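Local coordinates for protein antigen TpF1 (Treponema pallidum, PDB 2FJC) that binds ferric iron as a Dps-family mini-ferritin, probably oxidises the metal, and may play a structural role in the outer membrane, at residues G26-Y29 and I30-N34; D133-I136 and T137-R141; G4-A8 and R9-A13; K95-I99 and V100-A104; K45-H48 and E49-E53. All blocks are in the same frame, centred on the assembly; numbering follows the deposited sequence.

Interaction 1: G26-Y29 and I30-N34; sequences GVLY and IKLHN
Y29 and H33, one turn apart on helix 8-38 of the ferritin-like four-helix bundle, form a T-shaped aromatic pair. The imidazole presents its edge, CE1 leading, to one face of the phenol ring. There H33 CE1 sits 3.4 Å from Y29 CZ, offset toward the rim, with the two planes at 65°. H33 can reach back because its CG lies anti to the carbonyl carbon (chi1 -83°), which folds the ring over the preceding turn. The same rotation brings its donor ND1 to 2.8 Å from Y29 O, in an almost straight bond (171°) with the oxygen lying in the imidazole plane. These two interactions together help set how the ring is turned. The backbone bond from H33 N to this oxygen is weak.

On another side of the helix, L28 and L32 pack against helices 44-71 and 99-127. Y29 faces the second subunit: Y29 OH is hydrogen-bonded to T59 OG1 of that chain, and its ring meets the Y29 ring there nearly parallel. H33 touches D63 of the second subunit, an iron-site residue, and its side chain is about 6 Å from a bound iron. Between the leucines, L28 CD2 touches L32 CG at 3.5 Å.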
loop_
_atom_site.group_PDB
_atom_site.type_symbol
_atom_site.label_atom_id
_atom_site.label_comp_id
_atom_site.label_asym_id
_atom_site.label_seq_id
_atom_site.Cartn_x
_atom_site.Cartn_y
_atom_site.Cartn_z
ATOM N N GLY B 26 -8.345 31.956 -3.890
ATOM C CA GLY B 26 -6.940 32.317 -3.952
ATOM C C GLY B 26 -6.537 33.117 -2.730
ATOM O O GLY B 26 -5.520 32.839 -2.093
ATOM N N VAL B 27 -7.350 34.112 -2.391
ATOM C CA VAL B 27 -7.079 34.953 -1.239
ATOM C C VAL B 27 -7.139 34.141 0.059
ATOM O O VAL B 27 -6.291 34.292 0.931
ATOM C CB VAL B 27 -8.086 36.131 -1.171
ATOM C CG1 VAL B 27 -7.939 36.867 0.140
ATOM C CG2 VAL B 27 -7.834 37.095 -2.331
ATOM N N LEU B 28 -8.136 33.272 0.174
ATOM C CA LEU B 28 -8.293 32.452 1.366
ATOM C C LEU B 28 -7.097 31.526 1.550
ATOM O O LEU B 28 -6.657 31.277 2.673
ATOM C CB LEU B 28 -9.544 31.597 1.257
ATOM C CG LEU B 28 -10.409 31.479 2.500
ATOM C CD1 LEU B 28 -11.274 30.252 2.344
ATOM C CD2 LEU B 28 -9.563 31.398 3.755
ATOM N N TYR B 29 -6.597 31.003 0.437
ATOM C CA TYR B 29 -5.469 30.095 0.442
ATOM C C TYR B 29 -4.293 30.687 1.203
ATOM O O TYR B 29 -3.694 30.035 2.061
ATOM C CB TYR B 29 -5.036 29.782 -0.987
ATOM C CG TYR B 29 -3.870 28.824 -1.071
ATOM C CD1 TYR B 29 -4.007 27.490 -0.690
ATOM C CD2 TYR B 29 -2.627 29.250 -1.539
ATOM C CE1 TYR B 29 -2.934 26.600 -0.775
ATOM C CE2 TYR B 29 -1.545 28.373 -1.630
ATOM C CZ TYR B 29 -1.703 27.050 -1.247
ATOM O OH TYR B 29 -0.632 26.190 -1.331
ATOM N N ILE B 30 -3.966 31.930 0.887
ATOM C CA ILE B 30 -2.863 32.587 1.541
ATOM C C ILE B 30 -3.223 33.034 2.954
ATOM O O ILE B 30 -2.383 33.003 3.855
ATOM C CB ILE B 30 -2.375 33.752 0.679
ATOM C CG1 ILE B 30 -1.647 33.165 -0.533
ATOM C CG2 ILE B 30 -1.459 34.677 1.478
ATOM C CD1 ILE B 30 -1.207 34.194 -1.524
ATOM N N LYS B 31 -4.479 33.412 3.150
ATOM C CA LYS B 31 -4.937 33.845 4.454
ATOM C C LYS B 31 -4.802 32.681 5.426
ATOM O O LYS B 31 -4.398 32.858 6.575
ATOM C CB LYS B 31 -6.393 34.302 4.350
ATOM C CG LYS B 31 -6.925 35.063 5.544
ATOM C CD LYS B 31 -8.272 35.707 5.196
ATOM C CE LYS B 31 -8.863 36.446 6.386
ATOM N NZ LYS B 31 -10.165 37.064 6.053
ATOM N N LEU B 32 -5.136 31.484 4.960
ATOM C CA LEU B 32 -5.053 30.300 5.802
ATOM C C LEU B 32 -3.604 30.015 6.184
ATOM O O LEU B 32 -3.334 29.503 7.269
ATOM C CB LEU B 32 -5.663 29.094 5.085
ATOM C CG LEU B 32 -7.188 29.125 4.988
ATOM C CD1 LEU B 32 -7.672 28.042 4.038
ATOM C CD2 LEU B 32 -7.782 28.944 6.381
ATOM N N HIS B 33 -2.668 30.334 5.297
ATOM C CA HIS B 33 -1.268 30.117 5.624
ATOM C C HIS B 33 -0.903 31.086 6.734
ATOM O O HIS B 33 -0.163 30.739 7.653
ATOM C CB HIS B 33 -0.352 30.355 4.418
ATOM C CG HIS B 33 -0.238 29.175 3.504
ATOM N ND1 HIS B 33 -1.238 28.804 2.631
ATOM C CD2 HIS B 33 0.760 28.272 3.337
ATOM C CE1 HIS B 33 -0.861 27.725 1.968
ATOM N NE2 HIS B 33 0.348 27.380 2.378
ATOM N N ASN B 34 -1.432 32.301 6.648
ATOM C CA ASN B 34 -1.166 33.309 7.656
ATOM C C ASN B 34 -1.506 32.732 9.033
ATOM O O ASN B 34 -0.668 32.736 9.925
ATOM C CB ASN B 34 -2.009 34.553 7.389
ATOM C CG ASN B 34 -1.563 35.741 8.208
ATOM O OD1 ASN B 34 -1.351 35.632 9.408
ATOM N ND2 ASN B 34 -1.429 36.885 7.564
#

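Interaction 2: D133-I136 and T137-R141; sequences DGII and TDILR
I136 and L140 make the closely packed side of this turn. I136 CG2, the branch anti to the backbone N, comes within 3.5 Å of L140 CD2, the two side chains meeting at a slant. Both are buried: I136 lies on Q121 and L140 on F117, each from helix 99-127. Beneath them L140 N donates to I136 O at 2.7 Å. A second apolar pair, I135 and I139, is spaced more widely, with I135 CG2 and I139 CD1 4.3 Å apart. It turns to helix 44-71, where I135 meets T64 and R68 while I139 meets A61 and I65.

Helix 130-154, the last of the four long helices of the ferritin-like bundle, thus shows the usual i to i+4 pattern, its apolar residues facing helices 99-127 and 44-71, with I139 touching both.

T137 belongs to a more polar strip. Its OG1, anti to the carbonyl carbon (chi1 -62°), is held over the preceding turn, 2.8 Å from D133 O and 3.0 Å from D133 OD1, while T137 N donates to D133 O at 2.9 Å. The solvent side is looser. G134 has no side chain, and its link to D138 is the backbone bond from D138 N to G134 O at 3.0 Å. The D138 carboxylate finds its strong partner beyond the chain, in a salt bridge to R141 of the fourth subunit. R141 in turn bridges to D138 of the third subunit, a cyclic exchange consistent with a three-fold axis.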
loop_
_atom_site.group_PDB
_atom_site.type_symbol
_atom_site.label_atom_id
_atom_site.label_comp_id
_atom_site.label_asym_id
_atom_site.label_seq_id
_atom_site.Cartn_x
_atom_site.Cartn_y
_atom_site.Cartn_z
ATOM N N ASP B 133 -23.204 22.647 -11.248
ATOM C CA ASP B 133 -24.044 22.421 -10.081
ATOM C C ASP B 133 -23.358 21.415 -9.162
ATOM O O ASP B 133 -23.166 21.662 -7.978
ATOM C CB ASP B 133 -25.394 21.876 -10.541
ATOM C CG ASP B 133 -26.408 21.781 -9.423
ATOM O OD1 ASP B 133 -26.015 21.828 -8.233
ATOM O OD2 ASP B 133 -27.613 21.639 -9.745
ATOM N N GLY B 134 -22.991 20.273 -9.731
ATOM C CA GLY B 134 -22.332 19.223 -8.975
ATOM C C GLY B 134 -21.000 19.648 -8.375
ATOM O O GLY B 134 -20.677 19.304 -7.234
ATOM N N ILE B 135 -20.219 20.400 -9.138
ATOM C CA ILE B 135 -18.944 20.872 -8.652
ATOM C C ILE B 135 -19.130 21.792 -7.442
ATOM O O ILE B 135 -18.499 21.590 -6.403
ATOM C CB ILE B 135 -18.170 21.625 -9.763
ATOM C CG1 ILE B 135 -17.668 20.623 -10.810
ATOM C CG2 ILE B 135 -17.011 22.430 -9.162
ATOM C CD1 ILE B 135 -16.976 21.274 -12.001
ATOM N N ILE B 136 -19.986 22.801 -7.563
ATOM C CA ILE B 136 -20.199 23.708 -6.438
ATOM C C ILE B 136 -20.825 22.992 -5.251
ATOM O O ILE B 136 -20.423 23.213 -4.113
ATOM C CB ILE B 136 -21.081 24.931 -6.829
ATOM C CG1 ILE B 136 -20.207 26.006 -7.464
ATOM C CG2 ILE B 136 -21.760 25.526 -5.606
ATOM C CD1 ILE B 136 -19.649 25.607 -8.755
ATOM N N THR B 137 -21.800 22.131 -5.511
ATOM C CA THR B 137 -22.451 21.404 -4.427
ATOM C C THR B 137 -21.447 20.562 -3.627
ATOM O O THR B 137 -21.546 20.479 -2.405
ATOM C CB THR B 137 -23.578 20.486 -4.966
ATOM O OG1 THR B 137 -24.584 21.285 -5.605
ATOM C CG2 THR B 137 -24.214 19.704 -3.829
ATOM N N ASP B 138 -20.486 19.937 -4.309
ATOM C CA ASP B 138 -19.486 19.125 -3.617
ATOM C C ASP B 138 -18.684 20.007 -2.669
ATOM O O ASP B 138 -18.386 19.624 -1.541
ATOM C CB ASP B 138 -18.527 18.452 -4.605
ATOM C CG ASP B 138 -19.141 17.237 -5.295
ATOM O OD1 ASP B 138 -20.209 16.762 -4.841
ATOM O OD2 ASP B 138 -18.544 16.752 -6.290
ATOM N N ILE B 139 -18.320 21.186 -3.149
ATOM C CA ILE B 139 -17.565 22.139 -2.361
ATOM C C ILE B 139 -18.435 22.629 -1.204
ATOM O O ILE B 139 -17.969 22.757 -0.080
ATOM C CB ILE B 139 -17.134 23.317 -3.237
ATOM C CG1 ILE B 139 -16.125 22.825 -4.281
ATOM C CG2 ILE B 139 -16.555 24.419 -2.377
ATOM C CD1 ILE B 139 -15.765 23.866 -5.348
ATOM N N LEU B 140 -19.703 22.889 -1.492
ATOM C CA LEU B 140 -20.653 23.335 -0.489
ATOM C C LEU B 140 -20.749 22.286 0.632
ATOM O O LEU B 140 -20.877 22.629 1.809
ATOM C CB LEU B 140 -22.022 23.523 -1.141
ATOM C CG LEU B 140 -22.763 24.861 -1.161
ATOM C CD1 LEU B 140 -21.853 26.041 -0.859
ATOM C CD2 LEU B 140 -23.414 24.995 -2.533
ATOM N N ARG B 141 -20.686 21.010 0.270
ATOM C CA ARG B 141 -20.773 19.958 1.265
ATOM C C ARG B 141 -19.578 19.993 2.208
ATOM O O ARG B 141 -19.758 19.913 3.420
ATOM C CB ARG B 141 -20.872 18.577 0.616
ATOM C CG ARG B 141 -21.125 17.469 1.637
ATOM C CD ARG B 141 -21.145 16.063 1.026
ATOM N NE ARG B 141 -21.938 15.995 -0.202
ATOM C CZ ARG B 141 -22.393 14.861 -0.734
ATOM N NH1 ARG B 141 -22.139 13.699 -0.141
ATOM N NH2 ARG B 141 -23.092 14.889 -1.864
#

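Interaction 3: G4-A8 and R9-A13; sequences GVPDA and RAIAA
The start of helix 8-38 carries an N-cap and a hydrophobic staple, with D7 reaching A10 and P6 reaching I11. D7 is the cap residue. Its CG stands between the backbone N and the carbonyl carbon (chi1 57°), and this rotation carries the carboxylate forward to the first turn, where OD2 lies 2.8 Å from A10 N. The bond is weak, since the N-H points well aside (127°). A10 N is shared, donating also to D7 O at 2.6 Å from above the carbonyl plane. D7 O takes a second, straighter bond from I11 N at 3.0 Å, so this carbonyl joins the cap residue to both the third and the fourth residue after it. The negative group beside the amino end of a helix is probably favoured by the helix dipole. Its other oxygen, OD1, is bonded by the chain terminus, S1 N.

The apolar half joins the residue before the cap to the first turn. The pyrrolidine ring of P6 and the I11 side chain meet at about a right angle, P6 CB touching I11 CG2 at 3.5 Å. P6 CB also lies 4.1 Å from A10 CB, and both P6 and A10 rest on S127 at the end of helix 99-127. Contact between the residue before the cap and the fourth residue after it, paired with a capping carboxylate, is typical of a stapled helix N-terminus.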
loop_
_atom_site.group_PDB
_atom_site.type_symbol
_atom_site.label_atom_id
_atom_site.label_comp_id
_atom_site.label_asym_id
_atom_site.label_seq_id
_atom_site.Cartn_x
_atom_site.Cartn_y
_atom_site.Cartn_z
ATOM N N GLY B 4 -28.949 20.817 -22.895
ATOM C CA GLY B 4 -27.500 20.823 -22.846
ATOM C C GLY B 4 -26.890 22.170 -23.167
ATOM O O GLY B 4 -25.694 22.255 -23.462
ATOM N N VAL B 5 -27.692 23.231 -23.086
ATOM C CA VAL B 5 -27.192 24.558 -23.421
ATOM C C VAL B 5 -27.770 25.746 -22.622
ATOM O O VAL B 5 -28.821 26.302 -22.967
ATOM C CB VAL B 5 -27.377 24.805 -24.956
ATOM C CG1 VAL B 5 -28.830 24.573 -25.338
ATOM C CG2 VAL B 5 -26.943 26.210 -25.338
ATOM N N PRO B 6 -27.082 26.145 -21.530
ATOM C CA PRO B 6 -27.555 27.277 -20.716
ATOM C C PRO B 6 -27.515 28.487 -21.643
ATOM O O PRO B 6 -26.624 28.568 -22.493
ATOM C CB PRO B 6 -26.500 27.375 -19.612
ATOM C CG PRO B 6 -26.015 25.977 -19.489
ATOM C CD PRO B 6 -25.889 25.532 -20.923
ATOM N N ASP B 7 -28.459 29.416 -21.506
ATOM C CA ASP B 7 -28.434 30.570 -22.396
ATOM C C ASP B 7 -27.293 31.519 -22.052
ATOM O O ASP B 7 -26.747 31.470 -20.961
ATOM C CB ASP B 7 -29.791 31.291 -22.405
ATOM C CG ASP B 7 -30.240 31.746 -21.032
ATOM O OD1 ASP B 7 -31.462 31.732 -20.791
ATOM O OD2 ASP B 7 -29.395 32.136 -20.206
ATOM N N ALA B 8 -26.924 32.357 -23.010
ATOM C CA ALA B 8 -25.833 33.314 -22.861
ATOM C C ALA B 8 -25.831 34.069 -21.532
ATOM O O ALA B 8 -24.786 34.254 -20.906
ATOM C CB ALA B 8 -25.874 34.308 -24.009
ATOM N N ARG B 9 -27.004 34.523 -21.118
ATOM C CA ARG B 9 -27.134 35.258 -19.878
ATOM C C ARG B 9 -26.813 34.352 -18.710
ATOM O O ARG B 9 -26.330 34.805 -17.668
ATOM C CB ARG B 9 -28.563 35.768 -19.731
ATOM C CG ARG B 9 -28.976 36.132 -18.314
ATOM C CD ARG B 9 -30.422 36.577 -18.313
ATOM N NE ARG B 9 -30.678 37.458 -19.454
ATOM C CZ ARG B 9 -31.858 37.993 -19.747
ATOM N NH1 ARG B 9 -32.911 37.741 -18.976
ATOM N NH2 ARG B 9 -31.989 38.769 -20.824
ATOM N N ALA B 10 -27.063 33.061 -18.880
ATOM C CA ALA B 10 -26.811 32.176 -17.769
ATOM C C ALA B 10 -25.353 31.791 -17.660
ATOM O O ALA B 10 -24.771 31.890 -16.583
ATOM C CB ALA B 10 -27.682 30.933 -17.868
ATOM N N ILE B 11 -24.754 31.364 -18.768
ATOM C CA ILE B 11 -23.360 30.953 -18.720
ATOM C C ILE B 11 -22.471 32.135 -18.350
ATOM O O ILE B 11 -21.484 31.977 -17.635
ATOM C CB ILE B 11 -22.858 30.314 -20.051
ATOM C CG1 ILE B 11 -22.408 31.391 -21.024
ATOM C CG2 ILE B 11 -23.913 29.414 -20.647
ATOM C CD1 ILE B 11 -20.931 31.682 -20.916
ATOM N N ALA B 12 -22.833 33.323 -18.818
ATOM C CA ALA B 12 -22.062 34.520 -18.509
ATOM C C ALA B 12 -22.156 34.841 -17.027
ATOM O O ALA B 12 -21.168 35.210 -16.390
ATOM C CB ALA B 12 -22.579 35.704 -19.298
ATOM N N ALA B 13 -23.359 34.724 -16.483
ATOM C CA ALA B 13 -23.566 35.002 -15.068
ATOM C C ALA B 13 -22.814 33.980 -14.210
ATOM O O ALA B 13 -22.207 34.327 -13.198
ATOM C CB ALA B 13 -25.042 34.972 -14.737
#

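Interaction 4: K95-I99 and V100-A104; sequences KEITI and VSALA
A hydrophobic staple opens helix 99-127, I97 just before the N-cap position meeting A102 in the first turn. I97 extends its CG1 branch anti to the backbone N (chi1 180°), which lays CD1 over that turn, 4.0 Å from A102 CB. Lower on the same branch, I97 CG1 lies 3.8 Å from S101 CB. T98 occupies the N-cap position, yet its side chain makes no capping bond. Its backbone does the work of starting the helix, T98 O accepting from A102 N at 2.9 Å. The next bond, L103 N to I99 O, has the same length and is nearly straight (171°). Beside this bond I99 and L103 run side by side, pointing the same way, with I99 CG2 and L103 CD1 4.0 Å apart.

These two faces divide the surroundings between them. The I97 backbone bonds H38, just before strand 39-40, beside which the short, weakly bonded strand 97-98 runs parallel. A102 packs on I39, and with I97 on Y35 of helix 8-38. I99 and L103 turn to V47, I99 also touching I42 of the fifth subunit. L103 further meets L150, T153 and L154, so the helix begins wedged between the two-stranded sheet and helices 8-38, 44-71 and 130-154.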
loop_
_atom_site.group_PDB
_atom_site.type_symbol
_atom_site.label_atom_id
_atom_site.label_comp_id
_atom_site.label_asym_id
_atom_site.label_seq_id
_atom_site.Cartn_x
_atom_site.Cartn_y
_atom_site.Cartn_z
ATOM N N LYS B 95 -0.146 39.603 12.259
ATOM C CA LYS B 95 0.605 38.375 12.488
ATOM C C LYS B 95 0.402 38.129 13.971
ATOM O O LYS B 95 -0.073 39.023 14.686
ATOM C CB LYS B 95 2.097 38.577 12.209
ATOM C CG LYS B 95 2.532 38.377 10.770
ATOM C CD LYS B 95 1.942 39.411 9.846
ATOM C CE LYS B 95 2.578 39.322 8.478
ATOM N NZ LYS B 95 2.085 40.406 7.589
ATOM N N GLU B 96 0.773 36.947 14.446
ATOM C CA GLU B 96 0.584 36.629 15.853
ATOM C C GLU B 96 -0.900 36.781 16.167
ATOM O O GLU B 96 -1.393 37.880 16.393
ATOM C CB GLU B 96 1.399 37.575 16.730
ATOM C CG GLU B 96 1.226 37.321 18.209
ATOM C CD GLU B 96 2.155 38.171 19.049
ATOM O OE1 GLU B 96 3.391 38.034 18.885
ATOM O OE2 GLU B 96 1.647 38.970 19.870
ATOM N N ILE B 97 -1.614 35.668 16.175
ATOM C CA ILE B 97 -3.034 35.703 16.441
ATOM C C ILE B 97 -3.472 34.526 17.295
ATOM O O ILE B 97 -2.903 33.437 17.233
ATOM C CB ILE B 97 -3.825 35.703 15.116
ATOM C CG1 ILE B 97 -5.328 35.732 15.401
ATOM C CG2 ILE B 97 -3.450 34.482 14.291
ATOM C CD1 ILE B 97 -6.190 35.876 14.156
ATOM N N THR B 98 -4.488 34.777 18.100
ATOM C CA THR B 98 -5.069 33.790 18.984
ATOM C C THR B 98 -5.703 32.657 18.172
ATOM O O THR B 98 -6.162 32.878 17.055
ATOM C CB THR B 98 -6.132 34.502 19.846
ATOM O OG1 THR B 98 -5.583 34.778 21.140
ATOM C CG2 THR B 98 -7.376 33.692 19.963
ATOM N N ILE B 99 -5.732 31.451 18.731
ATOM C CA ILE B 99 -6.331 30.327 18.042
ATOM C C ILE B 99 -7.834 30.522 17.829
ATOM O O ILE B 99 -8.333 30.341 16.722
ATOM C CB ILE B 99 -6.076 29.011 18.805
ATOM C CG1 ILE B 99 -4.620 28.569 18.576
ATOM C CG2 ILE B 99 -7.064 27.931 18.348
ATOM C CD1 ILE B 99 -4.229 27.272 19.278
ATOM N N VAL B 100 -8.559 30.899 18.876
ATOM C CA VAL B 100 -9.993 31.085 18.722
ATOM C C VAL B 100 -10.278 32.236 17.771
ATOM O O VAL B 100 -11.244 32.213 17.026
ATOM C CB VAL B 100 -10.706 31.364 20.072
ATOM C CG1 VAL B 100 -10.484 30.210 21.032
ATOM C CG2 VAL B 100 -10.216 32.651 20.662
ATOM N N SER B 101 -9.417 33.235 17.785
ATOM C CA SER B 101 -9.591 34.385 16.923
ATOM C C SER B 101 -9.409 33.979 15.454
ATOM O O SER B 101 -10.176 34.405 14.580
ATOM C CB SER B 101 -8.574 35.453 17.325
ATOM O OG SER B 101 -8.911 36.694 16.762
ATOM N N ALA B 102 -8.394 33.155 15.188
ATOM C CA ALA B 102 -8.118 32.689 13.832
ATOM C C ALA B 102 -9.242 31.790 13.332
ATOM O O ALA B 102 -9.726 31.947 12.212
ATOM C CB ALA B 102 -6.802 31.929 13.787
ATOM N N LEU B 103 -9.667 30.850 14.165
ATOM C CA LEU B 103 -10.725 29.947 13.761
ATOM C C LEU B 103 -12.034 30.691 13.499
ATOM O O LEU B 103 -12.756 30.370 12.552
ATOM C CB LEU B 103 -10.934 28.862 14.816
ATOM C CG LEU B 103 -9.756 27.903 15.014
ATOM C CD1 LEU B 103 -10.149 26.825 16.012
ATOM C CD2 LEU B 103 -9.343 27.296 13.680
ATOM N N ALA B 104 -12.333 31.691 14.323
ATOM C CA ALA B 104 -13.563 32.453 14.154
ATOM C C ALA B 104 -13.534 33.159 12.812
ATOM O O ALA B 104 -14.556 33.284 12.141
ATOM C CB ALA B 104 -13.724 33.469 15.276
#

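Interaction 5: K45-H48 and E49-E53; sequences KQVH and ELLEE
K45 and E49 cross obliquely, one turn apart near the start of helix 44-71 in the ferritin-like bundle, and close an i to i+4 salt bridge. The lysine runs extended as far as CE and then bends (chi4 -70°), turning its amine back to the carboxylate. K45 NZ meets E49 OE2 at 2.9 Å on that oxygen's syn lone pair. The aliphatic part of the lysine also accompanies the acid, K45 CG lying 3.4 Å from E49 OE2.

V47 and L51 take a different orientation, side by side and pointing the same way, with V47 CG1 3.4 Å from L51 CD2; both pack on I39. H48 projects on yet another side, and its ND1 hydrogen-bonds to H36 O. Its ring stacks with those of H36 and F44, and its side chain touches E67 of the second subunit, an iron-site residue, and lies about 4 Å from a bound iron.

On the polar side K45 also has a long, weak ion pair with E53 of the sixth subunit. A water ties K45 and E49 to Q46: it accepts from K45 NZ at 3.1 Å, donates to Q46 OE1 at 3.1 Å, and donates weakly to E49 OE1 at 3.3 Å.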
loop_
_atom_site.group_PDB
_atom_site.type_symbol
_atom_site.label_atom_id
_atom_site.label_comp_id
_atom_site.label_asym_id
_atom_site.label_seq_id
_atom_site.Cartn_x
_atom_site.Cartn_y
_atom_site.Cartn_z
ATOM N N LYS B 45 -0.407 22.742 17.562
ATOM C CA LYS B 45 -0.179 21.649 16.630
ATOM C C LYS B 45 -1.438 21.184 15.902
ATOM O O LYS B 45 -1.439 21.045 14.672
ATOM C CB LYS B 45 0.475 20.459 17.339
ATOM C CG LYS B 45 0.913 19.354 16.380
ATOM C CD LYS B 45 1.750 18.294 17.076
ATOM C CE LYS B 45 2.244 17.232 16.097
ATOM N NZ LYS B 45 1.138 16.368 15.610
ATOM N N GLN B 46 -2.508 20.950 16.653
ATOM C CA GLN B 46 -3.754 20.496 16.057
ATOM C C GLN B 46 -4.335 21.517 15.087
ATOM O O GLN B 46 -4.736 21.174 13.981
ATOM C CB GLN B 46 -4.789 20.183 17.138
ATOM C CG GLN B 46 -4.486 18.943 17.971
ATOM C CD GLN B 46 -3.210 19.077 18.777
ATOM O OE1 GLN B 46 -2.217 18.385 18.516
ATOM N NE2 GLN B 46 -3.224 19.979 19.759
ATOM N N VAL B 47 -4.378 22.774 15.499
ATOM C CA VAL B 47 -4.923 23.811 14.647
ATOM C C VAL B 47 -4.012 24.082 13.467
ATOM O O VAL B 47 -4.476 24.318 12.361
ATOM C CB VAL B 47 -5.152 25.096 15.442
ATOM C CG1 VAL B 47 -5.728 26.164 14.540
ATOM C CG2 VAL B 47 -6.099 24.814 16.594
ATOM N N HIS B 48 -2.711 24.048 13.712
ATOM C CA HIS B 48 -1.710 24.252 12.671
ATOM C C HIS B 48 -2.001 23.249 11.544
ATOM O O HIS B 48 -2.022 23.597 10.366
ATOM C CB HIS B 48 -0.316 23.986 13.264
ATOM C CG HIS B 48 0.814 24.158 12.298
ATOM N ND1 HIS B 48 1.220 25.392 11.840
ATOM C CD2 HIS B 48 1.653 23.253 11.738
ATOM C CE1 HIS B 48 2.264 25.242 11.040
ATOM N NE2 HIS B 48 2.547 23.954 10.960
ATOM N N GLU B 49 -2.232 22.000 11.922
ATOM C CA GLU B 49 -2.518 20.947 10.959
ATOM C C GLU B 49 -3.894 21.092 10.327
ATOM O O GLU B 49 -4.056 20.843 9.130
ATOM C CB GLU B 49 -2.389 19.576 11.628
ATOM C CG GLU B 49 -0.938 19.109 11.763
ATOM C CD GLU B 49 -0.744 18.050 12.843
ATOM O OE1 GLU B 49 -1.733 17.383 13.224
ATOM O OE2 GLU B 49 0.408 17.880 13.307
ATOM N N LEU B 50 -4.883 21.491 11.122
ATOM C CA LEU B 50 -6.227 21.678 10.604
ATOM C C LEU B 50 -6.203 22.755 9.511
ATOM O O LEU B 50 -6.809 22.595 8.452
ATOM C CB LEU B 50 -7.176 22.103 11.721
ATOM C CG LEU B 50 -8.595 22.495 11.298
ATOM C CD1 LEU B 50 -9.304 21.305 10.721
ATOM C CD2 LEU B 50 -9.367 23.008 12.493
ATOM N N LEU B 51 -5.496 23.845 9.781
ATOM C CA LEU B 51 -5.385 24.941 8.838
ATOM C C LEU B 51 -4.782 24.464 7.516
ATOM O O LEU B 51 -5.180 24.917 6.434
ATOM C CB LEU B 51 -4.526 26.059 9.442
ATOM C CG LEU B 51 -5.187 27.245 10.163
ATOM C CD1 LEU B 51 -6.706 27.116 10.164
ATOM C CD2 LEU B 51 -4.638 27.351 11.567
ATOM N N GLU B 52 -3.815 23.555 7.601
ATOM C CA GLU B 52 -3.195 23.032 6.396
ATOM C C GLU B 52 -4.223 22.209 5.625
ATOM O O GLU B 52 -4.325 22.323 4.408
ATOM C CB GLU B 52 -1.977 22.174 6.737
ATOM C CG GLU B 52 -1.378 21.462 5.534
ATOM C CD GLU B 52 -0.063 20.762 5.852
ATOM O OE1 GLU B 52 0.051 20.161 6.943
ATOM O OE2 GLU B 52 0.852 20.806 5.002
ATOM N N GLU B 53 -4.982 21.378 6.332
ATOM C CA GLU B 53 -6.012 20.572 5.680
ATOM C C GLU B 53 -6.913 21.532 4.916
ATOM O O GLU B 53 -7.265 21.285 3.763
ATOM C CB GLU B 53 -6.857 19.816 6.707
ATOM C CG GLU B 53 -6.260 18.529 7.220
ATOM C CD GLU B 53 -7.097 17.904 8.331
ATOM O OE1 GLU B 53 -8.347 17.819 8.179
ATOM O OE2 GLU B 53 -6.497 17.495 9.356
HETATM O O HOH W 1 -1.846 16.222 16.315
#

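Overall arrangement
Along the chain the order is interaction 3, 1, 5, 4 and 2, so all four long helices are sampled. Interactions 3 and 1 share helix 8-38 with centres 31 Å apart, on opposite sides of the chain's centre. Interactions 1, 4 and 5 gather on one side of that centre, their own centres 12 to 14 Å apart. There interaction 5 touches both others: L51 CG packs on L32 O at 4.1 Å, and V47 CG2 on I99 CG2 at 3.7 Å. Interaction 2, on helix 130-154, lies 21 Å from interaction 1 and 28 Å from interaction 4, centre to centre. Local i to i+4 and i to i+5 contacts thus shape individual helices whose inward faces build the core and whose outer faces meet other subunits.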